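Local atomic coordinates of Glyoxalase/bleomycin resistance protein/dioxygenase (Nostoc punctiforme PCC 73102, PDB entry 3KOL), a protein that probably acts as a metal-dependent enzyme of the glyoxalase/dioxygenase family and binds cobalt(II) at a site shared between its two subunits. Residues R34-T39 with F144-R149; G38-L43 with N119-A124; A65-P70 with L75-E80. All blocks are in the same frame, centred on the assembly; numbering follows the deposited sequence.

Interaction 1. Residues R34-T39 with F144-R149. With CO (cobalt (II) ion), chain C.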
loop_
_atom_site.group_PDB
_atom_site.type_symbol
_atom_site.label_atom_id
_atom_site.label_comp_id
_atom_site.label_asym_id
_atom_site.label_seq_id
_atom_site.Cartn_x
_atom_site.Cartn_y
_atom_site.Cartn_z
ATOM N N ARG A 34 -6.892 -7.375 -13.363
ATOM C CA ARG A 34 -6.074 -6.743 -14.402
ATOM C C ARG A 34 -6.973 -5.750 -15.135
ATOM O O ARG A 34 -6.535 -4.677 -15.544
ATOM C CB ARG A 34 -5.552 -7.766 -15.421
ATOM C CG ARG A 34 -4.491 -8.721 -14.908
ATOM C CD ARG A 34 -3.953 -9.610 -16.043
ATOM N NE ARG A 34 -3.227 -8.846 -17.062
ATOM C CZ ARG A 34 -3.675 -8.613 -18.294
ATOM N NH1 ARG A 34 -4.856 -9.085 -18.677
ATOM N NH2 ARG A 34 -2.941 -7.913 -19.149
ATOM N N TYR A 35 -8.239 -6.111 -15.304
ATOM C CA TYR A 35 -9.172 -5.225 -15.993
ATOM C C TYR A 35 -9.400 -3.953 -15.173
ATOM O O TYR A 35 -9.371 -2.839 -15.698
ATOM C CB TYR A 35 -10.509 -5.928 -16.214
ATOM C CG TYR A 35 -11.377 -5.229 -17.235
ATOM C CD1 TYR A 35 -11.127 -5.366 -18.599
ATOM C CD2 TYR A 35 -12.427 -4.402 -16.836
ATOM C CE1 TYR A 35 -11.905 -4.697 -19.545
ATOM C CE2 TYR A 35 -13.209 -3.725 -17.773
ATOM C CZ TYR A 35 -12.942 -3.879 -19.124
ATOM O OH TYR A 35 -13.714 -3.217 -20.049
ATOM N N PHE A 36 -9.629 -4.137 -13.880
ATOM C CA PHE A 36 -9.871 -3.026 -12.958
ATOM C C PHE A 36 -8.683 -2.062 -12.895
ATOM O O PHE A 36 -8.817 -0.881 -13.198
ATOM C CB PHE A 36 -10.144 -3.590 -11.559
ATOM C CG PHE A 36 -10.498 -2.548 -10.529
ATOM C CD1 PHE A 36 -11.790 -2.036 -10.449
ATOM C CD2 PHE A 36 -9.547 -2.112 -9.612
ATOM C CE1 PHE A 36 -12.132 -1.109 -9.464
ATOM C CE2 PHE A 36 -9.874 -1.183 -8.622
ATOM C CZ PHE A 36 -11.168 -0.682 -8.547
ATOM N N TYR A 37 -7.518 -2.568 -12.492
ATOM C CA TYR A 37 -6.333 -1.726 -12.355
ATOM C C TYR A 37 -5.684 -1.267 -13.654
ATOM O O TYR A 37 -5.288 -0.112 -13.770
ATOM C CB TYR A 37 -5.290 -2.440 -11.486
ATOM C CG TYR A 37 -5.717 -2.555 -10.036
ATOM C CD1 TYR A 37 -5.751 -1.431 -9.212
ATOM C CD2 TYR A 37 -6.126 -3.774 -9.503
ATOM C CE1 TYR A 37 -6.184 -1.516 -7.889
ATOM C CE2 TYR A 37 -6.567 -3.875 -8.179
ATOM C CZ TYR A 37 -6.591 -2.740 -7.379
ATOM O OH TYR A 37 -7.029 -2.837 -6.075
ATOM N N GLY A 38 -5.577 -2.166 -14.629
ATOM C CA GLY A 38 -4.942 -1.798 -15.885
ATOM C C GLY A 38 -5.836 -1.132 -16.918
ATOM O O GLY A 38 -5.499 -0.075 -17.460
ATOM N N THR A 39 -6.984 -1.733 -17.195
ATOM C CA THR A 39 -7.877 -1.186 -18.206
ATOM C C THR A 39 -8.692 0.021 -17.763
ATOM O O THR A 39 -8.672 1.071 -18.417
ATOM C CB THR A 39 -8.820 -2.278 -18.734
ATOM O OG1 THR A 39 -8.034 -3.349 -19.279
ATOM C CG2 THR A 39 -9.734 -1.724 -19.828
ATOM N N PHE A 144 -11.134 -4.648 -1.720
ATOM C CA PHE A 144 -10.108 -3.774 -1.148
ATOM C C PHE A 144 -10.434 -2.344 -1.569
ATOM O O PHE A 144 -10.624 -2.066 -2.753
ATOM C CB PHE A 144 -8.715 -4.155 -1.653
ATOM C CG PHE A 144 -7.616 -3.312 -1.074
ATOM C CD1 PHE A 144 -7.384 -3.306 0.296
ATOM C CD2 PHE A 144 -6.832 -2.505 -1.891
ATOM C CE1 PHE A 144 -6.386 -2.503 0.848
ATOM C CE2 PHE A 144 -5.829 -1.698 -1.352
ATOM C CZ PHE A 144 -5.606 -1.696 0.020
HETATM N N MSE A 145 -10.486 -1.433 -0.603
HETATM C CA MSE A 145 -10.842 -0.051 -0.896
HETATM C C MSE A 145 -9.765 0.798 -1.558
HETATM O O MSE A 145 -8.634 0.881 -1.082
HETATM C CB MSE A 145 -11.317 0.651 0.377
HETATM C CG MSE A 145 -11.760 2.080 0.144
HETATM SE SE MSE A 145 -12.311 2.937 1.782
HETATM C CE MSE A 145 -14.198 2.502 1.697
ATOM N N ILE A 146 -10.143 1.445 -2.657
ATOM C CA ILE A 146 -9.241 2.313 -3.404
ATOM C C ILE A 146 -9.741 3.749 -3.318
ATOM O O ILE A 146 -10.943 4.001 -3.327
ATOM C CB ILE A 146 -9.182 1.920 -4.900
ATOM C CG1 ILE A 146 -8.680 0.483 -5.042
ATOM C CG2 ILE A 146 -8.270 2.890 -5.667
ATOM C CD1 ILE A 146 -7.284 0.270 -4.484
ATOM N N GLU A 147 -8.817 4.692 -3.207
ATOM C CA GLU A 147 -9.186 6.094 -3.155
ATOM C C GLU A 147 -8.478 6.817 -4.281
ATOM O O GLU A 147 -7.324 6.532 -4.575
ATOM C CB GLU A 147 -8.764 6.723 -1.821
ATOM C CG GLU A 147 -8.855 8.257 -1.784
ATOM C CD GLU A 147 -8.289 8.844 -0.500
ATOM O OE1 GLU A 147 -8.009 8.060 0.427
ATOM O OE2 GLU A 147 -8.145 10.087 -0.412
ATOM N N ILE A 148 -9.187 7.710 -4.954
ATOM C CA ILE A 148 -8.564 8.531 -5.983
ATOM C C ILE A 148 -8.745 9.929 -5.417
ATOM O O ILE A 148 -9.852 10.306 -5.046
ATOM C CB ILE A 148 -9.266 8.410 -7.357
ATOM C CG1 ILE A 148 -8.945 7.044 -7.978
ATOM C CG2 ILE A 148 -8.790 9.539 -8.281
ATOM C CD1 ILE A 148 -9.562 6.819 -9.370
ATOM N N ARG A 149 -7.658 10.683 -5.312
ATOM C CA ARG A 149 -7.738 12.025 -4.758
ATOM C C ARG A 149 -6.850 13.005 -5.498
ATOM O O ARG A 149 -5.947 12.606 -6.232
ATOM C CB ARG A 149 -7.373 11.989 -3.269
ATOM C CG ARG A 149 -6.013 11.355 -2.961
ATOM C CD ARG A 149 -4.877 12.330 -3.236
ATOM N NE ARG A 149 -4.889 13.440 -2.285
ATOM C CZ ARG A 149 -4.230 14.582 -2.457
ATOM N NH1 ARG A 149 -3.502 14.778 -3.548
ATOM N NH2 ARG A 149 -4.303 15.534 -1.537
HETATM CO CO CO C . -7.155 8.249 2.366
HETATM O O HOH W 1 -7.410 10.451 2.226
HETATM O O HOH W 2 -8.960 8.553 3.254
HETATM O O HOH W 3 -6.612 8.687 4.461
#

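Interaction 2. Residues G38-L43 with N119-A124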
loop_
_atom_site.group_PDB
_atom_site.type_symbol
_atom_site.label_atom_id
_atom_site.label_comp_id
_atom_site.label_asym_id
_atom_site.label_seq_id
_atom_site.Cartn_x
_atom_site.Cartn_y
_atom_site.Cartn_z
ATOM N N GLY A 38 -5.577 -2.166 -14.629
ATOM C CA GLY A 38 -4.942 -1.798 -15.885
ATOM C C GLY A 38 -5.836 -1.132 -16.918
ATOM O O GLY A 38 -5.499 -0.075 -17.460
ATOM N N THR A 39 -6.984 -1.733 -17.195
ATOM C CA THR A 39 -7.877 -1.186 -18.206
ATOM C C THR A 39 -8.692 0.021 -17.763
ATOM O O THR A 39 -8.672 1.071 -18.417
ATOM C CB THR A 39 -8.820 -2.278 -18.734
ATOM O OG1 THR A 39 -8.034 -3.349 -19.279
ATOM C CG2 THR A 39 -9.734 -1.724 -19.828
ATOM N N ILE A 40 -9.412 -0.116 -16.657
ATOM C CA ILE A 40 -10.234 0.985 -16.167
ATOM C C ILE A 40 -9.432 2.106 -15.508
ATOM O O ILE A 40 -9.565 3.263 -15.894
ATOM C CB ILE A 40 -11.296 0.479 -15.178
ATOM C CG1 ILE A 40 -12.243 -0.490 -15.894
ATOM C CG2 ILE A 40 -12.073 1.661 -14.596
ATOM C CD1 ILE A 40 -13.194 -1.236 -14.973
ATOM N N LEU A 41 -8.596 1.772 -14.528
ATOM C CA LEU A 41 -7.807 2.801 -13.852
ATOM C C LEU A 41 -6.590 3.267 -14.660
ATOM O O LEU A 41 -5.921 4.233 -14.291
ATOM C CB LEU A 41 -7.369 2.309 -12.470
ATOM C CG LEU A 41 -8.502 1.987 -11.486
ATOM C CD1 LEU A 41 -7.915 1.802 -10.107
ATOM C CD2 LEU A 41 -9.523 3.113 -11.459
ATOM N N GLY A 42 -6.302 2.570 -15.755
ATOM C CA GLY A 42 -5.197 2.959 -16.616
ATOM C C GLY A 42 -3.758 2.768 -16.164
ATOM O O GLY A 42 -2.856 3.343 -16.771
ATOM N N LEU A 43 -3.514 1.980 -15.119
ATOM C CA LEU A 43 -2.132 1.767 -14.682
ATOM C C LEU A 43 -1.373 0.960 -15.735
ATOM O O LEU A 43 -1.875 -0.039 -16.258
ATOM C CB LEU A 43 -2.085 1.049 -13.329
ATOM C CG LEU A 43 -2.708 1.829 -12.163
ATOM C CD1 LEU A 43 -2.693 0.974 -10.898
ATOM C CD2 LEU A 43 -1.927 3.124 -11.936
ATOM N N ASN A 119 -18.231 2.683 -15.891
ATOM C CA ASN A 119 -17.838 1.285 -15.752
ATOM C C ASN A 119 -18.621 0.586 -14.649
ATOM O O ASN A 119 -18.271 -0.510 -14.208
ATOM C CB ASN A 119 -16.334 1.193 -15.499
ATOM C CG ASN A 119 -15.535 1.358 -16.773
ATOM O OD1 ASN A 119 -15.402 0.416 -17.559
ATOM N ND2 ASN A 119 -15.027 2.560 -17.005
ATOM N N LYS A 120 -19.686 1.246 -14.213
ATOM C CA LYS A 120 -20.573 0.726 -13.185
ATOM C C LYS A 120 -19.885 0.222 -11.924
ATOM O O LYS A 120 -20.241 -0.823 -11.373
ATOM C CB LYS A 120 -21.464 -0.366 -13.787
ATOM C CG LYS A 120 -22.305 0.134 -14.956
ATOM C CD LYS A 120 -23.267 -0.929 -15.467
ATOM C CE LYS A 120 -24.118 -0.394 -16.608
ATOM N NZ LYS A 120 -23.290 0.044 -17.767
ATOM N N ILE A 121 -18.890 0.973 -11.467
ATOM C CA ILE A 121 -18.190 0.622 -10.241
ATOM C C ILE A 121 -18.885 1.409 -9.126
ATOM O O ILE A 121 -18.987 2.635 -9.191
ATOM C CB ILE A 121 -16.696 1.010 -10.308
ATOM C CG1 ILE A 121 -15.974 0.120 -11.330
ATOM C CG2 ILE A 121 -16.060 0.874 -8.930
ATOM C CD1 ILE A 121 -14.521 0.497 -11.566
ATOM N N ALA A 122 -19.379 0.699 -8.116
ATOM C CA ALA A 122 -20.080 1.339 -7.009
ATOM C C ALA A 122 -19.137 2.208 -6.187
ATOM O O ALA A 122 -18.011 1.814 -5.891
ATOM C CB ALA A 122 -20.727 0.281 -6.119
ATOM N N ILE A 123 -19.601 3.399 -5.830
ATOM C CA ILE A 123 -18.800 4.319 -5.038
ATOM C C ILE A 123 -19.115 4.133 -3.559
ATOM O O ILE A 123 -20.254 4.326 -3.130
ATOM C CB ILE A 123 -19.070 5.780 -5.457
ATOM C CG1 ILE A 123 -18.555 6.006 -6.882
ATOM C CG2 ILE A 123 -18.401 6.742 -4.482
ATOM C CD1 ILE A 123 -18.767 7.408 -7.407
ATOM N N ALA A 124 -18.098 3.740 -2.792
ATOM C CA ALA A 124 -18.234 3.516 -1.358
ATOM C C ALA A 124 -18.467 4.821 -0.612
ATOM O O ALA A 124 -19.275 4.883 0.312
ATOM C CB ALA A 124 -16.992 2.830 -0.818
#

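Interaction 3. Residues A65-P70 with L75-E80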
loop_
_atom_site.group_PDB
_atom_site.type_symbol
_atom_site.label_atom_id
_atom_site.label_comp_id
_atom_site.label_asym_id
_atom_site.label_seq_id
_atom_site.Cartn_x
_atom_site.Cartn_y
_atom_site.Cartn_z
ATOM N N ALA A 65 0.813 -10.346 -11.801
ATOM C CA ALA A 65 0.749 -9.209 -12.707
ATOM C C ALA A 65 1.357 -8.016 -11.977
ATOM O O ALA A 65 1.193 -7.875 -10.766
ATOM C CB ALA A 65 -0.699 -8.916 -13.093
ATOM N N ASN A 66 2.071 -7.173 -12.714
ATOM C CA ASN A 66 2.713 -5.996 -12.143
ATOM C C ASN A 66 2.266 -4.754 -12.905
ATOM O O ASN A 66 2.351 -4.711 -14.132
ATOM C CB ASN A 66 4.240 -6.111 -12.255
ATOM C CG ASN A 66 4.857 -7.012 -11.194
ATOM O OD1 ASN A 66 4.263 -7.996 -10.765
ATOM N ND2 ASN A 66 6.078 -6.684 -10.786
ATOM N N PHE A 67 1.792 -3.754 -12.174
ATOM C CA PHE A 67 1.363 -2.487 -12.758
ATOM C C PHE A 67 2.190 -1.416 -12.083
ATOM O O PHE A 67 2.682 -1.619 -10.970
ATOM C CB PHE A 67 -0.129 -2.252 -12.505
ATOM C CG PHE A 67 -1.018 -3.188 -13.268
ATOM C CD1 PHE A 67 -1.362 -2.919 -14.588
ATOM C CD2 PHE A 67 -1.460 -4.373 -12.688
ATOM C CE1 PHE A 67 -2.132 -3.820 -15.322
ATOM C CE2 PHE A 67 -2.226 -5.278 -13.412
ATOM C CZ PHE A 67 -2.563 -5.001 -14.733
ATOM N N ILE A 68 2.368 -0.284 -12.749
ATOM C CA ILE A 68 3.165 0.793 -12.175
ATOM C C ILE A 68 2.567 2.172 -12.391
ATOM O O ILE A 68 1.815 2.396 -13.339
ATOM C CB ILE A 68 4.563 0.840 -12.794
ATOM C CG1 ILE A 68 4.447 1.126 -14.295
ATOM C CG2 ILE A 68 5.283 -0.465 -12.555
ATOM C CD1 ILE A 68 5.707 1.656 -14.924
ATOM N N THR A 69 2.892 3.094 -11.491
ATOM C CA THR A 69 2.449 4.466 -11.643
ATOM C C THR A 69 3.620 5.099 -12.395
ATOM O O THR A 69 4.733 4.560 -12.389
ATOM C CB THR A 69 2.222 5.158 -10.278
ATOM O OG1 THR A 69 3.331 4.901 -9.414
ATOM C CG2 THR A 69 0.945 4.631 -9.618
ATOM N N PRO A 70 3.398 6.240 -13.061
ATOM C CA PRO A 70 4.510 6.849 -13.795
ATOM C C PRO A 70 5.754 7.199 -12.981
ATOM O O PRO A 70 6.836 7.344 -13.547
ATOM C CB PRO A 70 3.862 8.069 -14.459
ATOM C CG PRO A 70 2.742 8.399 -13.547
ATOM C CD PRO A 70 2.176 7.049 -13.191
ATOM N N LEU A 75 2.475 -2.036 -8.263
ATOM C CA LEU A 75 1.317 -2.682 -7.655
ATOM C C LEU A 75 1.414 -4.124 -8.139
ATOM O O LEU A 75 1.291 -4.388 -9.337
ATOM C CB LEU A 75 0.004 -2.063 -8.154
ATOM C CG LEU A 75 -1.275 -2.771 -7.692
ATOM C CD1 LEU A 75 -1.407 -2.646 -6.181
ATOM C CD2 LEU A 75 -2.498 -2.159 -8.383
ATOM N N ASP A 76 1.672 -5.047 -7.220
ATOM C CA ASP A 76 1.773 -6.460 -7.574
ATOM C C ASP A 76 0.453 -7.143 -7.295
ATOM O O ASP A 76 -0.133 -6.955 -6.230
ATOM C CB ASP A 76 2.845 -7.192 -6.749
ATOM C CG ASP A 76 4.256 -6.775 -7.097
ATOM O OD1 ASP A 76 4.517 -6.431 -8.268
ATOM O OD2 ASP A 76 5.118 -6.822 -6.189
ATOM N N LEU A 77 -0.012 -7.936 -8.254
ATOM C CA LEU A 77 -1.243 -8.683 -8.079
ATOM C C LEU A 77 -0.851 -10.153 -8.085
ATOM O O LEU A 77 -0.222 -10.628 -9.028
ATOM C CB LEU A 77 -2.225 -8.393 -9.213
ATOM C CG LEU A 77 -2.627 -6.930 -9.411
ATOM C CD1 LEU A 77 -3.625 -6.849 -10.550
ATOM C CD2 LEU A 77 -3.232 -6.362 -8.129
ATOM N N PHE A 78 -1.200 -10.856 -7.014
ATOM C CA PHE A 78 -0.895 -12.270 -6.878
ATOM C C PHE A 78 -2.183 -13.062 -7.004
ATOM O O PHE A 78 -3.089 -12.909 -6.192
ATOM C CB PHE A 78 -0.246 -12.534 -5.515
ATOM C CG PHE A 78 1.185 -12.084 -5.430
ATOM C CD1 PHE A 78 2.211 -12.919 -5.859
ATOM C CD2 PHE A 78 1.506 -10.813 -4.960
ATOM C CE1 PHE A 78 3.537 -12.499 -5.825
ATOM C CE2 PHE A 78 2.835 -10.380 -4.922
ATOM C CZ PHE A 78 3.850 -11.224 -5.355
ATOM N N GLY A 79 -2.264 -13.900 -8.032
ATOM C CA GLY A 79 -3.456 -14.704 -8.232
ATOM C C GLY A 79 -3.623 -15.744 -7.142
ATOM O O GLY A 79 -2.766 -16.608 -6.958
ATOM N N GLU A 80 -4.730 -15.651 -6.413
ATOM C CA GLU A 80 -5.039 -16.570 -5.321
ATOM C C GLU A 80 -6.505 -16.975 -5.442
ATOM O O GLU A 80 -7.333 -16.581 -4.625
ATOM C CB GLU A 80 -4.819 -15.879 -3.971
ATOM C CG GLU A 80 -3.374 -15.539 -3.644
ATOM C CD GLU A 80 -2.504 -16.774 -3.497
ATOM O OE1 GLU A 80 -3.063 -17.866 -3.263
ATOM O OE2 GLU A 80 -1.264 -16.653 -3.603
#

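Interaction 1. Residues R34-T39 with F144-R149
Ile146 meets the helix through its CG1 branch, with Tyr37 and Phe36 receiving it on their ring edges. Ile146 CD1 lies 3.5 Å from Tyr37 OH and 4.0 Å from Tyr37 CE1, in the plane of the tyrosine ring. The methylene behind it, Ile146 CG1, comes 4.1 Å from Phe36 CE2, again close to the ring plane, as the two side chains run past each other in opposite directions. The first torsions of the aromatic pair differ: Phe36 has CG anti to the backbone N (chi1 -176°), while Tyr37 has CG anti to the carbonyl carbon (chi1 -69°). The Phe36 ring thereby comes edge-on over one face of Tyr37, with Phe36 CD2 above its centre. Helix 30-40 thus packs against strand 145-150 in the middle of the glyoxalase-superfamily fold, whose eight strands form two four-stranded mixed sheets. Tyr37 OH also touches the Phe144 ring edge at CD2, 4.2 Å away, and is hydrogen-bonded to Asp140 OD2. Next along the strand, Glu147 points to the opposite side from Ile146, and its extended side chain places Glu147 OE1 2.1 Å from the cobalt ion. The other oxygen, Glu147 OE2, accepts a 2.8 Å hydrogen bond from water 1, itself a cobalt ligand, which ties down both carboxylate oxygens. Two more waters, His99 and His22 of the second subunit complete the metal's shell.

Interaction 2. Residues G38-L43 with N119-A124
Ile40, in the C-terminal part of the helix that starts at residue 30, is held by Asn119 along one flank and meets Ile121 at its tip. Ile40 CG1 lies 3.7 Å from Asn119 OD1, and the Ile40 CG2 methyl is 3.9 Å from Asn119 ND2, so the amide lies alongside the branched side chain, its oxygen side resting on CG1 with CD1 also close, and its nitrogen side on CG2. The terminal methyls face each other, Ile40 CD1 being 4.0 Å from Ile121 CD1. Both isoleucines swing CG1 in beside their own backbone N (chi1 -63° in Ile40 and -69° in Ile121), and from there the long branches reach across to one another.

The amide is fixed from outside: Asn119 ND2 hydrogen-bonds to the backbone O of Val115 and to the O of Ser10 of the second subunit. Val115 of helix 109-118 also packs on Ile40, and Phe36 of helix 30-40 on Ile121.

Behind Asn119, helix 109-118 ends in a Schellman motif: Lys120 is its positive-phi C-prime residue, and Ile121 N bonds back to Ile116 O. The contact is therefore a meeting of two helix C-terminal regions, beside the subunit interface.

Interaction 3. Residues A65-P70 with L75-E80
A beta hairpin formed by strands 64-68 and 74-79 provides this contact, and four backbone hydrogen bonds zip it together. Ala65 and Leu77 form one hydrogen-bonded antiparallel pair: Ala65 N reaches Leu77 O at 3.0 Å, and Leu77 N returns to Ala65 O at 2.8 Å. Phe67 and Leu75 form the second, with Phe67 N to Leu75 O at 2.9 Å and a nearly straight Leu75 N to Phe67 O bond of 2.7 Å (173° at the hydrogen). Between them sits the non-hydrogen-bonded pair Asn66 and Asp76, where Asp76 CA makes a CA-H...O contact of 3.5 Å with Ala65 O. These are the two inner strands of a four-stranded mixed sheet, with strand 17-27 next to 74-79 and strand 44-45 next to 64-68. On the face that carries Ala65, Phe67, Leu75 and Leu77, helix 30-40 packs. There the Leu77 CD1 methyl approaches the Phe67 ring at its edge, 3.6 Å from Phe67 CE2; a chi1 of -58° sets Leu77 CG next to its own backbone N, and the side chain extends diagonally across to that ring. The opposite face carries Asn66 and Asp76, whose side chains run side by side with amide and carboxylate planes 37° apart. Asp76 also packs on His22 of the same chain, on strand 17-27, and its side chain lies about 5 Å from a bound cobalt ion.

Helix 30-40 connects all three contacts. Interactions 1 and 2 share Gly38 and Thr39, their centres about 5 Å apart, and both reach the sheet of strands 96-104, 145-150, 134-139 and 123-129. Interaction 3 belongs to the other sheet, its centre about 11 Å from that of interaction 1 and 15 Å from that of interaction 2. Tyr37 bridges the gap, Tyr37 CD1 lying 3.4 Å from Leu75 CD2, while Gly38 CA sits against Phe67 CE1. Along the chain the contacts are nested: the hairpin falls inside the loop closed by 38-43 with 119-124, itself largely within that of interaction 1. One helix thus packs against both sheets, and each contact also reaches the second subunit.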